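PDB 2GOP: trilobed Protease from Pyrococcus furiosus, which probably hydrolyses peptide bonds, its beta-propeller domain with an open Velcro ring perhaps helping to control how substrates reach the protease. Local coordinates for residues 54-59 with 90-95; 101-106 with 153-158; 122-127 with 167-172. One frame throughout, in Å; residues are numbered along the deposited sequence.

Interaction 1. Residues 54-59 with 90-95; sequences ARRFIE and ADLETL
Ala90 meets Ile58 where the first blade of the seven-bladed propeller packs on the second, a small instance of how neighbouring propeller blades are held together by side chains. Strand 55-59 is the outermost strand of its blade, and strand 84-91 is third in the next. Their backbones stay well separated, with the CA atoms of Ile58 and Ala90 8.8 Å apart, so side chains must bridge the distance. Ile58 does so with its longer branch: CG1 sits anti to the carbonyl carbon (chi1 -57°) and the chain then runs extended, bringing CD1 to 4.2 Å from Ala90 CB. Ile73, from strand 72-79, touches both residues and completes this apolar patch.

Asp91 plays its part inside its own turn. Its OD1 accepts the backbone N-H of Thr94 at 3.0 Å, an almost straight bond that arrives from above the carboxylate plane, while Glu93 N adds a weak bond to the same oxygen. This Asx motif shapes the turn that follows the strand, and OD2 forms a salt bridge with Lys72. Leu92 is the next residue to face the first blade, its CD1 lying 4.3 Å from Arg56 NH2 in an oblique approach. The arginine is bent at its third torsion (chi3 -88°), which turns the guanidinium off the line of its alkyl chain, and Leu26 and Ile47 of the first blade border both side chains.

Across this seam the contact is thus loose van der Waals packing, methyl against methyl and methyl against guanidinium. Such contacts reward complementary shape and impose little direction, whereas the directional polar bonds serve the turn within the second blade.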
loop_
_atom_site.group_PDB
_atom_site.type_symbol
_atom_site.label_atom_id
_atom_site.label_comp_id
_atom_site.label_asym_id
_atom_site.label_seq_id
_atom_site.Cartn_x
_atom_site.Cartn_y
_atom_site.Cartn_z
ATOM N N ALA A 54 34.020 17.805 1.261
ATOM C CA ALA A 54 33.895 18.397 -0.067
ATOM C C ALA A 54 32.617 17.901 -0.738
ATOM O O ALA A 54 32.250 16.730 -0.583
ATOM C CB ALA A 54 35.121 18.056 -0.923
ATOM N N ARG A 55 31.949 18.797 -1.469
ATOM C CA ARG A 55 30.665 18.500 -2.103
ATOM C C ARG A 55 30.720 18.569 -3.618
ATOM O O ARG A 55 31.522 19.301 -4.191
ATOM C CB ARG A 55 29.592 19.470 -1.616
ATOM C CG ARG A 55 29.226 19.271 -0.181
ATOM C CD ARG A 55 28.162 20.238 0.262
ATOM N NE ARG A 55 27.667 19.878 1.588
ATOM C CZ ARG A 55 26.902 20.657 2.350
ATOM N NH1 ARG A 55 26.538 21.869 1.935
ATOM N NH2 ARG A 55 26.506 20.219 3.547
ATOM N N ARG A 56 29.853 17.788 -4.252
ATOM C CA ARG A 56 29.643 17.848 -5.692
ATOM C C ARG A 56 28.139 17.839 -5.922
ATOM O O ARG A 56 27.394 17.347 -5.090
ATOM C CB ARG A 56 30.344 16.677 -6.393
ATOM C CG ARG A 56 31.873 16.826 -6.402
ATOM C CD ARG A 56 32.576 15.801 -7.301
ATOM N NE ARG A 56 32.978 14.473 -6.784
ATOM C CZ ARG A 56 32.825 13.949 -5.561
ATOM N NH1 ARG A 56 32.251 14.585 -4.538
ATOM N NH2 ARG A 56 33.281 12.716 -5.355
ATOM N N PHE A 57 27.701 18.403 -7.039
ATOM C CA PHE A 57 26.276 18.584 -7.299
ATOM C C PHE A 57 25.900 18.066 -8.687
ATOM O O PHE A 57 26.662 18.225 -9.640
ATOM C CB PHE A 57 25.902 20.067 -7.168
ATOM C CG PHE A 57 26.229 20.661 -5.820
ATOM C CD1 PHE A 57 25.332 20.566 -4.767
ATOM C CD2 PHE A 57 27.434 21.318 -5.606
ATOM C CE1 PHE A 57 25.629 21.100 -3.517
ATOM C CE2 PHE A 57 27.734 21.863 -4.361
ATOM C CZ PHE A 57 26.822 21.749 -3.318
ATOM N N ILE A 58 24.739 17.423 -8.783
ATOM C CA ILE A 58 24.120 17.121 -10.068
ATOM C C ILE A 58 22.728 17.745 -10.084
ATOM O O ILE A 58 21.845 17.339 -9.324
ATOM C CB ILE A 58 24.016 15.607 -10.326
ATOM C CG1 ILE A 58 25.395 14.938 -10.259
ATOM C CG2 ILE A 58 23.371 15.357 -11.672
ATOM C CD1 ILE A 58 25.342 13.396 -10.355
ATOM N N GLU A 59 22.540 18.745 -10.940
ATOM C CA GLU A 59 21.276 19.486 -11.005
ATOM C C GLU A 59 20.155 18.658 -11.624
ATOM O O GLU A 59 20.406 17.767 -12.440
ATOM C CB GLU A 59 21.439 20.772 -11.821
ATOM C CG GLU A 59 22.074 21.938 -11.076
ATOM C CD GLU A 59 22.280 23.158 -11.972
ATOM O OE1 GLU A 59 21.362 23.493 -12.758
ATOM O OE2 GLU A 59 23.360 23.786 -11.887
ATOM N N ALA A 90 26.681 9.343 -14.423
ATOM C CA ALA A 90 27.761 10.315 -14.351
ATOM C C ALA A 90 29.037 9.615 -13.916
ATOM O O ALA A 90 29.039 8.792 -12.997
ATOM C CB ALA A 90 27.423 11.424 -13.371
ATOM N N ASP A 91 30.121 9.956 -14.590
ATOM C CA ASP A 91 31.425 9.425 -14.287
ATOM C C ASP A 91 32.149 10.451 -13.426
ATOM O O ASP A 91 32.561 11.506 -13.913
ATOM C CB ASP A 91 32.169 9.155 -15.585
ATOM C CG ASP A 91 33.385 8.294 -15.387
ATOM O OD1 ASP A 91 34.259 8.672 -14.573
ATOM O OD2 ASP A 91 33.464 7.240 -16.054
ATOM N N LEU A 92 32.285 10.143 -12.142
ATOM C CA LEU A 92 32.862 11.082 -11.182
ATOM C C LEU A 92 34.364 11.323 -11.410
ATOM O O LEU A 92 34.898 12.338 -10.960
ATOM C CB LEU A 92 32.630 10.598 -9.743
ATOM C CG LEU A 92 31.184 10.376 -9.278
ATOM C CD1 LEU A 92 31.189 9.957 -7.830
ATOM C CD2 LEU A 92 30.335 11.623 -9.453
ATOM N N GLU A 93 35.029 10.404 -12.112
ATOM C CA GLU A 93 36.452 10.549 -12.451
ATOM C C GLU A 93 36.651 11.429 -13.681
ATOM O O GLU A 93 37.455 12.380 -13.657
ATOM C CB GLU A 93 37.093 9.180 -12.689
ATOM C CG GLU A 93 36.884 8.216 -11.533
ATOM C CD GLU A 93 37.873 7.065 -11.524
ATOM O OE1 GLU A 93 38.077 6.435 -12.587
ATOM O OE2 GLU A 93 38.433 6.785 -10.438
ATOM N N THR A 94 35.923 11.116 -14.752
ATOM C CA THR A 94 36.056 11.861 -16.010
ATOM C C THR A 94 35.166 13.110 -16.067
ATOM O O THR A 94 35.241 13.878 -17.033
ATOM C CB THR A 94 35.751 10.971 -17.237
ATOM O OG1 THR A 94 34.359 10.638 -17.263
ATOM C CG2 THR A 94 36.585 9.691 -17.201
ATOM N N LEU A 95 34.336 13.310 -15.044
ATOM C CA LEU A 95 33.418 14.455 -14.980
ATOM C C LEU A 95 32.542 14.561 -16.231
ATOM O O LEU A 95 32.449 15.621 -16.857
ATOM C CB LEU A 95 34.189 15.768 -14.760
ATOM C CG LEU A 95 35.052 15.883 -13.503
ATOM C CD1 LEU A 95 35.857 17.172 -13.545
ATOM C CD2 LEU A 95 34.204 15.814 -12.238
#

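Interaction 2. Residues 101-106 with 153-158; sequences LEAKNI and TFWIFD
Leu101 and Trp155 meet across the gap between strand 96-103 and strand 151-158, whose nearest CA atoms, those of Leu101 and Phe157, are 8.9 Å apart. The pair belongs to a seam between consecutive beta-propeller blades: Leu101 lies on the last strand of the second blade, Trp155 on the third strand of the third. A classic beta bulge, in which Lys104 and Asn105 both face Phe123, marks the point where the chain passes from one blade into the next.

The principle illustrated is that one large flat side chain can span what two backbones leave apart. Leu101 carries CG anti to its own N (chi1 -178°), which points the side chain at the indole, and the second torsion (88°) then sets both methyls on one face. CD1 sits above the five-membered ring, 3.9 Å from its centroid and only 12° from the ring normal, a well-formed CH-pi contact. Leu101 CD2 lies over the six-membered part, toward its rim, 3.9 Å from Trp155 CE3. The fork of the leucine therefore straddles the fused ring system, each methyl serving one ring.

The opposite face is met by Thr153, two residues earlier on the same strand, with CG2 3.4 Å above the plane toward the rim. The indole is thus sandwiched by aliphatic groups, which should limit its tilting. Ile120, from strand 117-123, touches both Leu101 and Trp155, extending the buried apolar core between the blades. Beyond Leu101, the far end of the indole is met by another methyl: Ala103 CB, 3.9 Å from Trp155 CH2.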
loop_
_atom_site.group_PDB
_atom_site.type_symbol
_atom_site.label_atom_id
_atom_site.label_comp_id
_atom_site.label_asym_id
_atom_site.label_seq_id
_atom_site.Cartn_x
_atom_site.Cartn_y
_atom_site.Cartn_z
ATOM N N LEU A 101 18.948 5.712 -20.839
ATOM C CA LEU A 101 17.662 5.056 -21.015
ATOM C C LEU A 101 16.513 6.026 -20.812
ATOM O O LEU A 101 16.610 6.965 -20.033
ATOM C CB LEU A 101 17.520 3.908 -20.011
ATOM C CG LEU A 101 16.238 3.079 -20.111
ATOM C CD1 LEU A 101 16.452 1.943 -21.101
ATOM C CD2 LEU A 101 15.832 2.576 -18.744
ATOM N N GLU A 102 15.422 5.759 -21.516
ATOM C CA GLU A 102 14.177 6.495 -21.393
ATOM C C GLU A 102 13.049 5.518 -21.059
ATOM O O GLU A 102 12.949 4.439 -21.655
ATOM C CB GLU A 102 13.875 7.203 -22.715
ATOM C CG GLU A 102 12.976 8.407 -22.579
ATOM C CD GLU A 102 12.880 9.216 -23.860
ATOM O OE1 GLU A 102 13.866 9.239 -24.630
ATOM O OE2 GLU A 102 11.820 9.837 -24.091
ATOM N N ALA A 103 12.206 5.893 -20.105
ATOM C CA ALA A 103 11.049 5.078 -19.743
ATOM C C ALA A 103 9.930 5.954 -19.206
ATOM O O ALA A 103 10.154 7.096 -18.835
ATOM C CB ALA A 103 11.436 4.026 -18.716
ATOM N N LYS A 104 8.727 5.400 -19.160
ATOM C CA LYS A 104 7.559 6.119 -18.670
ATOM C C LYS A 104 7.740 6.381 -17.181
ATOM O O LYS A 104 7.655 7.518 -16.725
ATOM C CB LYS A 104 6.294 5.294 -18.929
ATOM C CG LYS A 104 4.982 6.055 -18.851
ATOM C CD LYS A 104 3.807 5.103 -19.119
ATOM C CE LYS A 104 2.467 5.834 -19.287
ATOM N NZ LYS A 104 2.204 6.293 -20.687
ATOM N N ASN A 105 8.012 5.314 -16.438
ATOM C CA ASN A 105 8.186 5.382 -14.998
ATOM C C ASN A 105 9.314 4.442 -14.552
ATOM O O ASN A 105 9.530 3.397 -15.156
ATOM C CB ASN A 105 6.868 4.998 -14.321
ATOM C CG ASN A 105 6.861 5.293 -12.833
ATOM O OD1 ASN A 105 6.747 4.383 -12.008
ATOM N ND2 ASN A 105 6.985 6.570 -12.481
ATOM N N ILE A 106 10.021 4.822 -13.494
ATOM C CA ILE A 106 11.089 4.004 -12.911
ATOM C C ILE A 106 10.703 3.560 -11.495
ATOM O O ILE A 106 10.311 4.384 -10.671
ATOM C CB ILE A 106 12.417 4.786 -12.878
ATOM C CG1 ILE A 106 12.838 5.170 -14.309
ATOM C CG2 ILE A 106 13.513 3.995 -12.129
ATOM C CD1 ILE A 106 13.182 3.999 -15.244
ATOM N N THR A 153 9.019 -3.826 -16.875
ATOM C CA THR A 153 10.221 -4.120 -17.653
ATOM C C THR A 153 11.488 -4.054 -16.794
ATOM O O THR A 153 11.676 -3.131 -15.990
ATOM C CB THR A 153 10.350 -3.172 -18.864
ATOM O OG1 THR A 153 9.203 -3.322 -19.706
ATOM C CG2 THR A 153 11.595 -3.482 -19.666
ATOM N N PHE A 154 12.332 -5.063 -16.973
ATOM C CA PHE A 154 13.631 -5.165 -16.323
ATOM C C PHE A 154 14.737 -4.968 -17.376
ATOM O O PHE A 154 14.805 -5.709 -18.363
ATOM C CB PHE A 154 13.795 -6.542 -15.666
ATOM C CG PHE A 154 12.808 -6.826 -14.534
ATOM C CD1 PHE A 154 11.455 -7.002 -14.791
ATOM C CD2 PHE A 154 13.254 -6.964 -13.220
ATOM C CE1 PHE A 154 10.556 -7.282 -13.761
ATOM C CE2 PHE A 154 12.364 -7.240 -12.198
ATOM C CZ PHE A 154 11.004 -7.411 -12.477
ATOM N N TRP A 155 15.598 -3.975 -17.161
ATOM C CA TRP A 155 16.755 -3.754 -18.019
ATOM C C TRP A 155 18.052 -3.966 -17.238
ATOM O O TRP A 155 18.207 -3.448 -16.126
ATOM C CB TRP A 155 16.799 -2.320 -18.537
ATOM C CG TRP A 155 15.683 -1.847 -19.397
ATOM C CD1 TRP A 155 15.627 -1.893 -20.746
ATOM C CD2 TRP A 155 14.512 -1.126 -18.969
ATOM N NE1 TRP A 155 14.468 -1.292 -21.195
ATOM C CE2 TRP A 155 13.772 -0.812 -20.118
ATOM C CE3 TRP A 155 14.003 -0.749 -17.718
ATOM C CZ2 TRP A 155 12.549 -0.134 -20.061
ATOM C CZ3 TRP A 155 12.799 -0.076 -17.664
ATOM C CH2 TRP A 155 12.077 0.213 -18.829
ATOM N N ILE A 156 18.989 -4.699 -17.828
ATOM C CA ILE A 156 20.360 -4.708 -17.335
ATOM C C ILE A 156 21.189 -3.885 -18.308
ATOM O O ILE A 156 21.287 -4.219 -19.487
ATOM C CB ILE A 156 20.930 -6.127 -17.210
ATOM C CG1 ILE A 156 20.074 -6.954 -16.242
ATOM C CG2 ILE A 156 22.367 -6.091 -16.692
ATOM C CD1 ILE A 156 20.652 -8.336 -15.955
ATOM N N PHE A 157 21.738 -2.784 -17.812
ATOM C CA PHE A 157 22.590 -1.926 -18.600
ATOM C C PHE A 157 24.043 -2.129 -18.177
ATOM O O PHE A 157 24.352 -2.238 -16.990
ATOM C CB PHE A 157 22.195 -0.459 -18.421
ATOM C CG PHE A 157 22.851 0.453 -19.410
ATOM C CD1 PHE A 157 22.264 0.690 -20.647
ATOM C CD2 PHE A 157 24.074 1.047 -19.126
ATOM C CE1 PHE A 157 22.876 1.515 -21.567
ATOM C CE2 PHE A 157 24.694 1.870 -20.057
ATOM C CZ PHE A 157 24.093 2.103 -21.268
ATOM N N ASP A 158 24.925 -2.167 -19.170
ATOM C CA ASP A 158 26.345 -2.395 -18.965
ATOM C C ASP A 158 27.085 -1.107 -19.270
ATOM O O ASP A 158 27.048 -0.623 -20.395
ATOM C CB ASP A 158 26.803 -3.514 -19.905
ATOM C CG ASP A 158 28.299 -3.781 -19.837
ATOM O OD1 ASP A 158 28.982 -3.258 -18.934
ATOM O OD2 ASP A 158 28.794 -4.521 -20.714
#

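Interaction 3. Residues 122-127 with 167-172; sequences GFKRRE and EFEKPR
Lys124 NZ donates to Glu167 OE2 at 2.8 Å, a salt bridge that spans the third propeller blade rather than joining two blades. Strand 151-158 runs between strands 117-123 and 163-171, so the partners reach each other over an intervening strand, an example of long charged side chains linking strands that are not neighbours. The lysine, extended beyond CG, crosses the glutamate at about a right angle and meets OE2 from above the carboxylate plane, 48° out of it. Glu169 OE2 stands 4.0 Å from the same NZ, too far for a salt bridge, though its charge probably still favours the ammonium group.

Toward the end of strand 163-171 the contact changes character. Arg172 bends at its third torsion (chi3 -83°), laying its guanidinium almost parallel to the Phe123 ring, with 6° between the planes. Only part of the ring overlaps: Phe123 CE2 sits over the guanidinium face, 3.4 Å from Arg172 NH1. With an alanine at Arg172, Phe123 would probably lose this flat covering and be left more open to water on that side.

One surface patch thus combines a direct ion pair with a charged group laid on an aromatic ring. The two glutamates would tend to favour the protonated lysine, while the arginine lays a flat charged group on part of the ring.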
loop_
_atom_site.group_PDB
_atom_site.type_symbol
_atom_site.label_atom_id
_atom_site.label_comp_id
_atom_site.label_asym_id
_atom_site.label_seq_id
_atom_site.Cartn_x
_atom_site.Cartn_y
_atom_site.Cartn_z
ATOM N N GLY A 122 11.109 -0.756 -14.299
ATOM C CA GLY A 122 10.188 0.311 -14.619
ATOM C C GLY A 122 9.168 -0.068 -15.667
ATOM O O GLY A 122 8.910 -1.254 -15.909
ATOM N N PHE A 123 8.580 0.954 -16.275
ATOM C CA PHE A 123 7.490 0.782 -17.222
ATOM C C PHE A 123 7.834 1.451 -18.533
ATOM O O PHE A 123 8.207 2.628 -18.572
ATOM C CB PHE A 123 6.207 1.337 -16.627
ATOM C CG PHE A 123 5.749 0.572 -15.428
ATOM C CD1 PHE A 123 6.230 0.890 -14.160
ATOM C CD2 PHE A 123 4.891 -0.509 -15.569
ATOM C CE1 PHE A 123 5.837 0.166 -13.053
ATOM C CE2 PHE A 123 4.483 -1.236 -14.467
ATOM C CZ PHE A 123 4.952 -0.896 -13.205
ATOM N N LYS A 124 7.714 0.677 -19.604
ATOM C CA LYS A 124 8.259 1.040 -20.905
ATOM C C LYS A 124 7.491 2.214 -21.486
ATOM O O LYS A 124 6.316 2.429 -21.159
ATOM C CB LYS A 124 8.172 -0.159 -21.857
ATOM C CG LYS A 124 9.370 -0.370 -22.753
ATOM C CD LYS A 124 9.321 -1.767 -23.327
ATOM C CE LYS A 124 10.489 -2.051 -24.238
ATOM N NZ LYS A 124 10.605 -3.519 -24.486
ATOM N N ARG A 125 8.164 2.967 -22.351
ATOM C CA ARG A 125 7.564 4.130 -22.991
ATOM C C ARG A 125 7.138 3.811 -24.429
ATOM O O ARG A 125 7.794 3.027 -25.125
ATOM C CB ARG A 125 8.518 5.336 -22.929
ATOM C CG ARG A 125 9.780 5.255 -23.803
ATOM C CD ARG A 125 9.559 5.826 -25.203
ATOM N NE ARG A 125 10.762 6.448 -25.760
ATOM C CZ ARG A 125 11.805 5.788 -26.263
ATOM N NH1 ARG A 125 11.830 4.458 -26.285
ATOM N NH2 ARG A 125 12.841 6.469 -26.744
ATOM N N ARG A 126 6.025 4.417 -24.843
ATOM C CA ARG A 126 5.488 4.277 -26.202
ATOM C C ARG A 126 6.456 4.777 -27.278
ATOM O O ARG A 126 7.194 5.738 -27.058
ATOM C CB ARG A 126 4.160 5.045 -26.333
ATOM C CG ARG A 126 4.264 6.542 -26.017
ATOM C CD ARG A 126 3.036 7.318 -26.458
ATOM N NE ARG A 126 1.904 7.135 -25.550
ATOM C CZ ARG A 126 0.795 7.876 -25.561
ATOM N NH1 ARG A 126 0.643 8.873 -26.432
ATOM N NH2 ARG A 126 -0.174 7.622 -24.687
ATOM N N GLU A 127 6.425 4.128 -28.442
ATOM C CA GLU A 127 7.247 4.509 -29.598
ATOM C C GLU A 127 8.740 4.315 -29.320
ATOM O O GLU A 127 9.517 4.015 -30.227
ATOM C CB GLU A 127 6.968 5.959 -30.027
ATOM C CG GLU A 127 5.486 6.310 -30.142
ATOM C CD GLU A 127 5.244 7.800 -30.305
ATOM O OE1 GLU A 127 5.364 8.303 -31.445
ATOM O OE2 GLU A 127 4.920 8.463 -29.294
ATOM N N GLU A 167 17.011 -7.631 -21.175
ATOM C CA GLU A 167 15.739 -6.946 -21.022
ATOM C C GLU A 167 14.629 -7.998 -20.974
ATOM O O GLU A 167 14.578 -8.888 -21.815
ATOM C CB GLU A 167 15.521 -5.955 -22.171
ATOM C CG GLU A 167 14.096 -5.380 -22.249
ATOM C CD GLU A 167 13.985 -4.114 -23.094
ATOM O OE1 GLU A 167 14.929 -3.779 -23.832
ATOM O OE2 GLU A 167 12.934 -3.452 -23.018
ATOM N N PHE A 168 13.767 -7.934 -19.966
ATOM C CA PHE A 168 12.606 -8.827 -19.928
ATOM C C PHE A 168 11.430 -8.172 -19.242
ATOM O O PHE A 168 11.573 -7.152 -18.569
ATOM C CB PHE A 168 12.939 -10.174 -19.271
ATOM C CG PHE A 168 13.360 -10.082 -17.832
ATOM C CD1 PHE A 168 12.431 -10.232 -16.810
ATOM C CD2 PHE A 168 14.693 -9.886 -17.498
ATOM C CE1 PHE A 168 12.816 -10.173 -15.490
ATOM C CE2 PHE A 168 15.089 -9.822 -16.186
ATOM C CZ PHE A 168 14.149 -9.974 -15.170
ATOM N N GLU A 169 10.263 -8.767 -19.440
ATOM C CA GLU A 169 9.029 -8.251 -18.892
ATOM C C GLU A 169 8.416 -9.249 -17.921
ATOM O O GLU A 169 8.504 -10.458 -18.114
ATOM C CB GLU A 169 8.054 -7.938 -20.023
ATOM C CG GLU A 169 8.475 -6.739 -20.859
ATOM C CD GLU A 169 7.455 -6.363 -21.919
ATOM O OE1 GLU A 169 6.545 -7.176 -22.197
ATOM O OE2 GLU A 169 7.570 -5.248 -22.475
ATOM N N LYS A 170 7.806 -8.719 -16.872
ATOM C CA LYS A 170 6.992 -9.496 -15.967
ATOM C C LYS A 170 5.653 -8.787 -15.799
ATOM O O LYS A 170 5.484 -7.653 -16.262
ATOM C CB LYS A 170 7.721 -9.655 -14.629
ATOM C CG LYS A 170 8.976 -10.505 -14.725
ATOM C CD LYS A 170 8.638 -11.927 -15.141
ATOM C CE LYS A 170 9.794 -12.871 -14.915
ATOM N NZ LYS A 170 9.377 -14.256 -15.221
ATOM N N PRO A 171 4.675 -9.460 -15.179
ATOM C CA PRO A 171 3.416 -8.783 -14.921
ATOM C C PRO A 171 3.552 -7.526 -14.066
ATOM O O PRO A 171 4.524 -7.363 -13.324
ATOM C CB PRO A 171 2.602 -9.838 -14.168
ATOM C CG PRO A 171 3.196 -11.137 -14.567
ATOM C CD PRO A 171 4.642 -10.869 -14.736
ATOM N N ARG A 172 2.562 -6.654 -14.169
ATOM C CA ARG A 172 2.541 -5.405 -13.419
ATOM C C ARG A 172 2.763 -5.650 -11.913
ATOM O O ARG A 172 2.343 -6.670 -11.366
ATOM C CB ARG A 172 1.208 -4.674 -13.677
ATOM C CG ARG A 172 1.139 -3.254 -13.130
ATOM C CD ARG A 172 -0.114 -2.529 -13.596
ATOM N NE ARG A 172 0.050 -1.953 -14.931
ATOM C CZ ARG A 172 0.721 -0.832 -15.201
ATOM N NH1 ARG A 172 1.319 -0.138 -14.231
ATOM N NH2 ARG A 172 0.802 -0.401 -16.456
#

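How the interactions relate
Followed from the N terminus, interaction 1 comes first, closing a loop of 30 residues that joins the edge of the first blade to the second. Interaction 2 opens only afterwards, so the two stand in series, yet both reach the second blade's sheet, through adjacent strands 84-91 and 96-103. Interaction 2 then ties this blade to the third. Interaction 3 starts inside that loop and ends beyond it: the two cross, and their centres lie 8 Å apart. They meet directly, as Thr153 N lies 2.7 Å from Gly122 O, a probable hydrogen bond within the third blade. Two blade-to-blade seams, the second interlaced with a brace inside the third blade, thus tie the first three blades together.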